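Local coordinates for GlcNAc Inducible Gene 2, GIG2 (Candida albicans, PDB 6AKZ), which binds an iron(III) ion within a cupin-type fold and is probably an oxygenase of the DUF1479 family, at residues L42-N47 with G298-Y303; I101-L106 with L260-N265; I166-Q171 with F224-R229. All coordinates share one frame; numbering follows the deposited sequence.

Contact 1: L42-N47 with G298-Y303; sequences LLVEIN and GNIDDY
Leu-43 and Tyr-303 reach for each other from opposite directions, and one methyl of the leucine does most of the touching. Leu-43 CD1 comes to 3.4 Å from Tyr-303 CE2 and to 3.7 Å from CZ of the same ring, with the phenol oxygen only a little farther off. The methyl approaches the CE2-CZ side obliquely, near the hydroxyl end. Two torsions place it there: CG of Leu-43 stands opposite the carbonyl carbon (chi1 -67°), and the second torsion then carries CD1 outward in an extended line. Ile-300 O lies at the edge of the tyrosine ring, in its plane, and Tyr-303 OH is hydrogen-bonded to Asp-294, which holds the far end of the ring.

Ile-300 completes the apolar patch. It spans the leucine, with CG1 4.0 Å from Leu-43 CD1 and the terminal CD1 4.1 Å from Leu-43 CB, so that the leucine methyl touches both Ile-300 and the tyrosine ring. Val-44 adds a looser fringe, with CG2 at 4.2 Å from Ile-300 CD1 on the exposed side of the helix. Between 42-47 and 298-303 the contact is purely apolar, an example of a short 3-10 turn, 300-302, meeting a helix through side-chain carbons. An Asx turn enters it, in which Asn-299 OD1 accepts the N-H of Asp-301.

About one turn earlier on helix 32-56, Lys-40 adds a salt bridge to Asp-301, and Trp-39 meets the Tyr-303 ring edge-to-face. Helix 32-56 thus receives the loop that follows helix 278-287, while Leu-42, Leu-43 and Ile-46 also pack on helix 278-287 itself, through Leu-280, Ala-283 and Tyr-284.

Contact 2: I101-L106 with L260-N265; sequences IWFNEL and LALSNN
Phe-103 sets its CG opposite the backbone nitrogen (chi1 179°), which swings the ring out toward Leu-262, whereas Trp-102 and Leu-106 have CG opposite the carbonyl carbon and reach Leu-260 and Leu-262 from the same helix. The result is a helix-on-sheet contact in a cupin-clan protein: helix 96-112 lies against the end of strand 256-261, an inner strand of the seven-stranded mixed sheet, and against the loop that leaves it.

Three apolar pairs make the interface. Trp-102 CZ3, on the six-membered part of the indole, is 3.9 Å from Leu-260 CD2, and the two side chains cross at about a right angle. Leu-106 and Leu-262 also meet nearly at right angles, methyl to methyl, with their CD1 atoms 3.9 Å apart. Phe-103 is the looser member, its ring meeting Leu-262 obliquely with CD1 4.2 Å from Leu-262 CB, so that Leu-262 is touched at its base by the ring and at its end by the leucine. No hydrogen bond crosses between the segments, and four of the five touching residues are buried: an apolar seam joins the helix to the strand end and the loop after it.

Trp-102 NE1 is satisfied by Glu-138 of helix 134-140, and the ring of Phe-103 stacks with that of His-366. Ser-263 OG bonds Ser-368 N and Asn-265 ND2 bonds His-366 O, tying the loop to strand 367-371 and the residue before it. Within the loop, Ser-263 OG also donates to Asn-265 OD1 over 2.6 Å, in the carbonyl plane and on a lone pair, with a C=O...donor angle of 139°.

Contact 3: I166-Q171 with F224-R229; sequences IDLDTQ and FKLDER
Leu-226 carries one side of this contact with a single methyl: its CD1 is 4.0 Å from Leu-168 CD2 and 4.1 Å from Ile-166 CD1. Ile-166 crosses it at about a right angle, whereas Leu-168 comes in on a slant. The isoleucine reaches so far because CG1 lies opposite the backbone nitrogen (chi1 -178°) and the second torsion keeps the chain extended.

The closely packed part is therefore a small cluster of three methyl ends. Ile-166 and Leu-226 are buried and Leu-168 is only partly so; just 103 Å² of surface is shared, and no hydrogen bond passes between the segments. Solvent reaches the turn farther on, at the exposed Asp-169 and the partly exposed Thr-170. The Asp-167 carboxylate is itself buried but well satisfied: Thr-170 OG1 donates to its OD2 at 2.7 Å, approaching 51° out of the carboxylate plane, and Arg-451 (salt bridge) and Gln-447 of helix 445-460 bind it too. In segment 224-229, Asp-227 points away from the methyl cluster and accepts from the backbone N of both Glu-159 and Asp-160.

Thr-170 N closes on Asp-167 O at 3.1 Å, giving the type I beta turn by which the chain rounds a corner between the short strands 166-167 and 170-171, here packed against an irregular loop.

In the fold
The three contacts are concentric in sequence: contact 1 joins the outermost pair of segments, contact 2 lies within it, and contact 3 lies within contact 2. In space they are well separated, with centres about 45 Å apart for contacts 1 and 2, about 34 Å for contacts 1 and 3, and about 31 Å for contacts 2 and 3, and none touches another. Contact 3 is the most central and contact 1 the most peripheral. Contact 2 alone includes a strand of the seven-stranded sheet; contact 1 lies among helices outside it, and contact 3 at a turn and loop. Each joins parts distant in sequence, and none contributes to the iron site of His-192, Asp-194 and His-355.

Contact 1: L42-N47 with G298-Y303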
loop_
_atom_site.group_PDB
_atom_site.type_symbol
_atom_site.label_atom_id
_atom_site.label_comp_id
_atom_site.label_asym_id
_atom_site.label_seq_id
_atom_site.Cartn_x
_atom_site.Cartn_y
_atom_site.Cartn_z
ATOM N N LEU A 42 -20.400 -5.569 -14.027
ATOM C CA LEU A 42 -19.701 -5.180 -12.816
ATOM C C LEU A 42 -20.668 -4.688 -11.708
ATOM O O LEU A 42 -20.602 -5.150 -10.567
ATOM C CB LEU A 42 -18.654 -4.119 -13.099
ATOM C CG LEU A 42 -17.951 -3.537 -11.867
ATOM C CD1 LEU A 42 -17.130 -4.649 -11.166
ATOM C CD2 LEU A 42 -17.065 -2.407 -12.255
ATOM N N LEU A 43 -21.548 -3.763 -12.073
ATOM C CA LEU A 43 -22.506 -3.250 -11.157
ATOM C C LEU A 43 -23.440 -4.290 -10.600
ATOM O O LEU A 43 -23.727 -4.257 -9.392
ATOM C CB LEU A 43 -23.281 -2.090 -11.787
ATOM C CG LEU A 43 -22.565 -0.794 -12.098
ATOM C CD1 LEU A 43 -23.590 0.239 -12.543
ATOM C CD2 LEU A 43 -21.712 -0.206 -10.970
ATOM N N VAL A 44 -23.804 -5.275 -11.412
ATOM C CA VAL A 44 -24.670 -6.325 -10.968
ATOM C C VAL A 44 -23.912 -7.132 -9.894
ATOM O O VAL A 44 -24.426 -7.301 -8.824
ATOM C CB VAL A 44 -25.124 -7.214 -12.140
ATOM C CG1 VAL A 44 -25.792 -8.490 -11.628
ATOM C CG2 VAL A 44 -26.032 -6.398 -13.080
ATOM N N GLU A 45 -22.649 -7.476 -10.172
ATOM C CA GLU A 45 -21.786 -8.241 -9.226
ATOM C C GLU A 45 -21.520 -7.437 -7.956
ATOM O O GLU A 45 -21.506 -8.042 -6.848
ATOM C CB GLU A 45 -20.442 -8.675 -9.813
ATOM C CG GLU A 45 -20.578 -9.737 -10.901
ATOM C CD GLU A 45 -21.502 -10.877 -10.488
ATOM O OE1 GLU A 45 -21.130 -11.595 -9.521
ATOM O OE2 GLU A 45 -22.631 -10.987 -11.046
ATOM N N ILE A 46 -21.253 -6.144 -8.112
ATOM C CA ILE A 46 -21.032 -5.284 -6.956
ATOM C C ILE A 46 -22.259 -5.341 -6.007
ATOM O O ILE A 46 -22.109 -5.542 -4.778
ATOM C CB ILE A 46 -20.653 -3.864 -7.342
ATOM C CG1 ILE A 46 -19.166 -3.831 -7.724
ATOM C CG2 ILE A 46 -20.965 -2.860 -6.281
ATOM C CD1 ILE A 46 -18.638 -2.435 -8.128
ATOM N N ASN A 47 -23.465 -5.229 -6.559
ATOM C CA ASN A 47 -24.636 -5.178 -5.679
ATOM C C ASN A 47 -24.831 -6.484 -4.919
ATOM O O ASN A 47 -25.123 -6.471 -3.709
ATOM C CB ASN A 47 -25.879 -4.770 -6.450
ATOM C CG ASN A 47 -26.977 -4.294 -5.517
ATOM O OD1 ASN A 47 -26.706 -3.674 -4.474
ATOM N ND2 ASN A 47 -28.206 -4.638 -5.835
ATOM N N GLY A 298 -32.217 4.720 -12.823
ATOM C CA GLY A 298 -31.742 3.674 -11.907
ATOM C C GLY A 298 -31.575 2.349 -12.615
ATOM O O GLY A 298 -31.361 1.325 -11.988
ATOM N N ASN A 299 -31.665 2.356 -13.933
ATOM C CA ASN A 299 -31.525 1.162 -14.709
ATOM C C ASN A 299 -30.056 1.056 -15.183
ATOM O O ASN A 299 -29.571 1.903 -15.898
ATOM C CB ASN A 299 -32.467 1.252 -15.891
ATOM C CG ASN A 299 -32.586 -0.040 -16.660
ATOM O OD1 ASN A 299 -31.749 -0.933 -16.562
ATOM N ND2 ASN A 299 -33.643 -0.134 -17.473
ATOM N N ILE A 300 -29.379 0.001 -14.757
ATOM C CA ILE A 300 -27.976 -0.251 -15.123
ATOM C C ILE A 300 -27.826 -0.284 -16.648
ATOM O O ILE A 300 -26.826 0.187 -17.203
ATOM C CB ILE A 300 -27.519 -1.562 -14.428
ATOM C CG1 ILE A 300 -27.313 -1.279 -12.942
ATOM C CG2 ILE A 300 -26.231 -2.157 -15.016
ATOM C CD1 ILE A 300 -27.327 -2.525 -12.044
ATOM N N ASP A 301 -28.837 -0.767 -17.357
ATOM C CA ASP A 301 -28.728 -0.815 -18.804
ATOM C C ASP A 301 -28.717 0.574 -19.492
ATOM O O ASP A 301 -28.351 0.667 -20.658
ATOM C CB ASP A 301 -29.748 -1.763 -19.401
ATOM C CG ASP A 301 -29.439 -2.079 -20.846
ATOM O OD1 ASP A 301 -28.444 -2.811 -21.116
ATOM O OD2 ASP A 301 -30.172 -1.548 -21.724
ATOM N N ASP A 302 -28.961 1.657 -18.755
ATOM C CA ASP A 302 -28.907 3.007 -19.306
ATOM C C ASP A 302 -27.588 3.772 -19.134
ATOM O O ASP A 302 -27.499 4.911 -19.580
ATOM C CB ASP A 302 -30.013 3.884 -18.666
ATOM C CG ASP A 302 -31.442 3.465 -19.070
ATOM O OD1 ASP A 302 -31.642 2.812 -20.108
ATOM O OD2 ASP A 302 -32.373 3.777 -18.311
ATOM N N TYR A 303 -26.571 3.219 -18.454
ATOM C CA TYR A 303 -25.212 3.831 -18.502
ATOM C C TYR A 303 -24.678 3.906 -19.930
ATOM O O TYR A 303 -24.850 2.977 -20.689
ATOM C CB TYR A 303 -24.179 3.005 -17.665
ATOM C CG TYR A 303 -24.275 3.284 -16.204
ATOM C CD1 TYR A 303 -23.576 4.323 -15.639
ATOM C CD2 TYR A 303 -25.099 2.518 -15.402
ATOM C CE1 TYR A 303 -23.686 4.590 -14.287
ATOM C CE2 TYR A 303 -25.221 2.755 -14.049
ATOM C CZ TYR A 303 -24.510 3.748 -13.488
ATOM O OH TYR A 303 -24.686 3.978 -12.132
#

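Contact 2: I101-L106 with L260-N265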
loop_
_atom_site.group_PDB
_atom_site.type_symbol
_atom_site.label_atom_id
_atom_site.label_comp_id
_atom_site.label_asym_id
_atom_site.label_seq_id
_atom_site.Cartn_x
_atom_site.Cartn_y
_atom_site.Cartn_z
ATOM N N ILE A 101 6.479 -4.021 26.057
ATOM C CA ILE A 101 7.782 -3.429 26.225
ATOM C C ILE A 101 8.030 -2.436 25.080
ATOM O O ILE A 101 8.472 -1.318 25.294
ATOM C CB ILE A 101 8.829 -4.581 26.267
ATOM C CG1 ILE A 101 8.731 -5.345 27.584
ATOM C CG2 ILE A 101 10.230 -4.036 26.062
ATOM C CD1 ILE A 101 9.319 -6.753 27.513
ATOM N N TRP A 102 7.799 -2.858 23.835
ATOM C CA TRP A 102 7.969 -1.946 22.708
ATOM C C TRP A 102 7.107 -0.679 22.780
ATOM O O TRP A 102 7.596 0.434 22.535
ATOM C CB TRP A 102 7.698 -2.686 21.371
ATOM C CG TRP A 102 8.762 -3.631 20.903
ATOM C CD1 TRP A 102 10.098 -3.609 21.235
ATOM C CD2 TRP A 102 8.605 -4.687 19.956
ATOM N NE1 TRP A 102 10.748 -4.616 20.612
ATOM C CE2 TRP A 102 9.882 -5.297 19.803
ATOM C CE3 TRP A 102 7.520 -5.215 19.231
ATOM C CZ2 TRP A 102 10.087 -6.395 18.939
ATOM C CZ3 TRP A 102 7.744 -6.269 18.346
ATOM C CH2 TRP A 102 8.996 -6.899 18.251
ATOM N N PHE A 103 5.842 -0.839 23.162
ATOM C CA PHE A 103 4.915 0.305 23.273
ATOM C C PHE A 103 5.462 1.258 24.342
ATOM O O PHE A 103 5.551 2.442 24.114
ATOM C CB PHE A 103 3.489 -0.129 23.658
ATOM C CG PHE A 103 2.563 1.008 23.805
ATOM C CD1 PHE A 103 2.171 1.738 22.708
ATOM C CD2 PHE A 103 2.209 1.470 25.079
ATOM C CE1 PHE A 103 1.364 2.878 22.831
ATOM C CE2 PHE A 103 1.422 2.591 25.226
ATOM C CZ PHE A 103 0.987 3.288 24.095
ATOM N N ASN A 104 5.833 0.697 25.498
ATOM C CA ASN A 104 6.332 1.584 26.553
ATOM C C ASN A 104 7.631 2.298 26.203
ATOM O O ASN A 104 7.732 3.476 26.453
ATOM C CB ASN A 104 6.485 0.815 27.844
ATOM C CG ASN A 104 5.184 0.401 28.414
ATOM O OD1 ASN A 104 4.180 1.123 28.374
ATOM N ND2 ASN A 104 5.184 -0.752 29.001
ATOM N N GLU A 105 8.565 1.610 25.516
ATOM C CA GLU A 105 9.764 2.253 24.991
ATOM C C GLU A 105 9.477 3.316 23.956
ATOM O O GLU A 105 10.140 4.341 23.996
ATOM C CB GLU A 105 10.736 1.250 24.369
ATOM C CG GLU A 105 11.277 0.270 25.397
ATOM C CD GLU A 105 12.184 -0.850 24.815
ATOM O OE1 GLU A 105 11.933 -1.448 23.716
ATOM O OE2 GLU A 105 13.112 -1.232 25.556
ATOM N N LEU A 106 8.501 3.091 23.071
ATOM C CA LEU A 106 8.113 4.178 22.123
ATOM C C LEU A 106 7.590 5.433 22.813
ATOM O O LEU A 106 7.834 6.569 22.383
ATOM C CB LEU A 106 7.089 3.715 21.093
ATOM C CG LEU A 106 7.625 2.669 20.099
ATOM C CD1 LEU A 106 6.521 1.829 19.452
ATOM C CD2 LEU A 106 8.429 3.365 19.041
ATOM N N LEU A 260 1.637 -3.393 12.662
ATOM C CA LEU A 260 1.673 -4.258 13.854
ATOM C C LEU A 260 0.865 -3.630 14.956
ATOM O O LEU A 260 1.102 -2.464 15.313
ATOM C CB LEU A 260 3.114 -4.491 14.337
ATOM C CG LEU A 260 3.328 -5.271 15.680
ATOM C CD1 LEU A 260 2.953 -6.702 15.439
ATOM C CD2 LEU A 260 4.779 -5.150 16.041
ATOM N N ALA A 261 -0.062 -4.379 15.522
ATOM C CA ALA A 261 -0.909 -3.928 16.643
ATOM C C ALA A 261 -0.167 -3.838 17.979
ATOM O O ALA A 261 0.382 -4.831 18.451
ATOM C CB ALA A 261 -2.128 -4.861 16.808
ATOM N N LEU A 262 -0.154 -2.651 18.575
ATOM C CA LEU A 262 0.502 -2.394 19.878
ATOM C C LEU A 262 -0.572 -2.279 20.981
ATOM O O LEU A 262 -0.241 -2.049 22.161
ATOM C CB LEU A 262 1.265 -1.082 19.794
ATOM C CG LEU A 262 2.362 -1.003 18.722
ATOM C CD1 LEU A 262 2.991 0.395 18.764
ATOM C CD2 LEU A 262 3.339 -2.133 18.914
ATOM N N SER A 263 -1.824 -2.506 20.615
ATOM C CA SER A 263 -2.944 -2.359 21.554
ATOM C C SER A 263 -4.078 -3.337 21.182
ATOM O O SER A 263 -4.115 -3.854 20.047
ATOM C CB SER A 263 -3.441 -0.926 21.534
ATOM O OG SER A 263 -3.890 -0.538 20.249
ATOM N N ASN A 264 -4.967 -3.592 22.138
ATOM C CA ASN A 264 -6.196 -4.327 21.876
ATOM C C ASN A 264 -7.301 -3.327 21.614
ATOM O O ASN A 264 -7.565 -2.490 22.521
ATOM C CB ASN A 264 -6.625 -5.140 23.094
ATOM C CG ASN A 264 -5.607 -6.148 23.515
ATOM O OD1 ASN A 264 -5.022 -6.922 22.708
ATOM N ND2 ASN A 264 -5.317 -6.121 24.819
ATOM N N ASN A 265 -7.987 -3.388 20.448
ATOM C CA ASN A 265 -9.126 -2.471 20.138
ATOM C C ASN A 265 -10.180 -3.215 19.354
ATOM O O ASN A 265 -9.837 -3.933 18.421
ATOM C CB ASN A 265 -8.687 -1.285 19.310
ATOM C CG ASN A 265 -7.477 -0.593 19.907
ATOM O OD1 ASN A 265 -6.318 -0.988 19.587
ATOM N ND2 ASN A 265 -7.687 0.317 20.876
#

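Contact 3: I166-Q171 with F224-R229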
loop_
_atom_site.group_PDB
_atom_site.type_symbol
_atom_site.label_atom_id
_atom_site.label_comp_id
_atom_site.label_asym_id
_atom_site.label_seq_id
_atom_site.Cartn_x
_atom_site.Cartn_y
_atom_site.Cartn_z
ATOM N N ILE A 166 12.729 -6.979 -10.363
ATOM C CA ILE A 166 12.169 -7.112 -9.027
ATOM C C ILE A 166 12.662 -8.409 -8.400
ATOM O O ILE A 166 12.871 -9.427 -9.110
ATOM C CB ILE A 166 10.653 -6.959 -9.037
ATOM C CG1 ILE A 166 10.079 -7.043 -7.622
ATOM C CG2 ILE A 166 10.002 -8.021 -9.892
ATOM C CD1 ILE A 166 8.614 -6.586 -7.578
ATOM N N ASP A 167 12.866 -8.360 -7.087
ATOM C CA ASP A 167 13.207 -9.498 -6.282
ATOM C C ASP A 167 12.258 -9.582 -5.100
ATOM O O ASP A 167 12.409 -8.918 -4.082
ATOM C CB ASP A 167 14.679 -9.416 -5.852
ATOM C CG ASP A 167 15.050 -10.477 -4.781
ATOM O OD1 ASP A 167 14.364 -11.537 -4.686
ATOM O OD2 ASP A 167 16.067 -10.270 -4.078
ATOM N N LEU A 168 11.256 -10.431 -5.256
ATOM C CA LEU A 168 10.208 -10.529 -4.250
ATOM C C LEU A 168 10.683 -11.274 -3.016
ATOM O O LEU A 168 10.048 -11.195 -1.966
ATOM C CB LEU A 168 9.004 -11.236 -4.876
ATOM C CG LEU A 168 8.165 -10.330 -5.765
ATOM C CD1 LEU A 168 7.143 -11.172 -6.536
ATOM C CD2 LEU A 168 7.426 -9.270 -5.010
ATOM N N ASP A 169 11.813 -11.937 -3.115
ATOM C CA ASP A 169 12.440 -12.549 -1.949
ATOM C C ASP A 169 13.117 -11.542 -1.034
ATOM O O ASP A 169 13.630 -11.914 0.038
ATOM C CB ASP A 169 13.517 -13.554 -2.380
ATOM C CG ASP A 169 12.961 -14.737 -3.081
ATOM O OD1 ASP A 169 11.751 -15.019 -2.933
ATOM O OD2 ASP A 169 13.739 -15.421 -3.795
ATOM N N THR A 170 13.197 -10.278 -1.381
ATOM C CA THR A 170 13.868 -9.369 -0.538
ATOM C C THR A 170 12.898 -8.285 -0.073
ATOM O O THR A 170 12.280 -7.580 -0.915
ATOM C CB THR A 170 15.021 -8.754 -1.253
ATOM O OG1 THR A 170 16.017 -9.782 -1.463
ATOM C CG2 THR A 170 15.633 -7.613 -0.443
ATOM N N GLN A 171 12.848 -8.098 1.257
ATOM C CA GLN A 171 12.103 -7.001 1.875
ATOM C C GLN A 171 13.024 -5.833 2.140
ATOM O O GLN A 171 14.027 -6.008 2.767
ATOM C CB GLN A 171 11.497 -7.493 3.185
ATOM C CG GLN A 171 10.874 -6.481 4.089
ATOM C CD GLN A 171 9.639 -5.789 3.538
ATOM O OE1 GLN A 171 9.096 -6.117 2.457
ATOM N NE2 GLN A 171 9.110 -4.908 4.343
ATOM N N PHE A 224 -2.099 -9.357 -8.503
ATOM C CA PHE A 224 -0.883 -9.913 -7.942
ATOM C C PHE A 224 0.229 -10.064 -8.927
ATOM O O PHE A 224 1.309 -10.454 -8.510
ATOM C CB PHE A 224 -1.164 -11.175 -7.154
ATOM C CG PHE A 224 -2.047 -10.906 -6.007
ATOM C CD1 PHE A 224 -1.515 -10.496 -4.777
ATOM C CD2 PHE A 224 -3.437 -10.905 -6.164
ATOM C CE1 PHE A 224 -2.342 -10.171 -3.721
ATOM C CE2 PHE A 224 -4.264 -10.585 -5.100
ATOM C CZ PHE A 224 -3.706 -10.174 -3.888
ATOM N N LYS A 225 -0.036 -9.748 -10.199
ATOM C CA LYS A 225 0.978 -9.835 -11.230
ATOM C C LYS A 225 1.718 -8.479 -11.341
ATOM O O LYS A 225 1.079 -7.450 -11.593
ATOM C CB LYS A 225 0.307 -10.151 -12.548
ATOM C CG LYS A 225 1.266 -10.224 -13.695
ATOM C CD LYS A 225 0.561 -10.796 -14.941
ATOM C CE LYS A 225 1.518 -10.755 -16.154
ATOM N NZ LYS A 225 0.813 -11.548 -17.215
ATOM N N LEU A 226 3.034 -8.504 -11.214
ATOM C CA LEU A 226 3.784 -7.323 -11.062
ATOM C C LEU A 226 4.668 -6.895 -12.237
ATOM O O LEU A 226 5.418 -5.948 -12.142
ATOM C CB LEU A 226 4.540 -7.423 -9.759
ATOM C CG LEU A 226 3.733 -7.490 -8.496
ATOM C CD1 LEU A 226 4.665 -7.497 -7.293
ATOM C CD2 LEU A 226 2.671 -6.408 -8.328
ATOM N N ASP A 227 4.565 -7.589 -13.345
ATOM C CA ASP A 227 5.424 -7.275 -14.499
ATOM C C ASP A 227 5.420 -5.819 -14.910
ATOM O O ASP A 227 6.490 -5.236 -15.124
ATOM C CB ASP A 227 5.025 -8.141 -15.703
ATOM C CG ASP A 227 5.180 -9.628 -15.468
ATOM O OD1 ASP A 227 4.617 -10.203 -14.507
ATOM O OD2 ASP A 227 5.845 -10.288 -16.317
ATOM N N GLU A 228 4.249 -5.214 -15.021
ATOM C CA GLU A 228 4.125 -3.837 -15.452
ATOM C C GLU A 228 4.280 -2.904 -14.239
ATOM O O GLU A 228 4.932 -1.864 -14.334
ATOM C CB GLU A 228 2.761 -3.570 -16.122
ATOM C CG GLU A 228 2.580 -4.300 -17.429
ATOM C CD GLU A 228 2.205 -5.736 -17.241
ATOM O OE1 GLU A 228 1.631 -6.099 -16.187
ATOM O OE2 GLU A 228 2.438 -6.518 -18.170
ATOM N N ARG A 229 3.685 -3.277 -13.095
ATOM C CA ARG A 229 3.747 -2.379 -11.926
ATOM C C ARG A 229 5.127 -2.036 -11.401
ATOM O O ARG A 229 5.332 -0.973 -10.821
ATOM C CB ARG A 229 2.880 -2.971 -10.799
ATOM C CG ARG A 229 2.302 -1.855 -9.946
ATOM C CD ARG A 229 1.269 -2.407 -9.016
ATOM N NE ARG A 229 0.621 -1.313 -8.312
ATOM C CZ ARG A 229 -0.678 -1.288 -7.990
ATOM N NH1 ARG A 229 -1.483 -2.347 -8.259
ATOM N NH2 ARG A 229 -1.164 -0.241 -7.376
#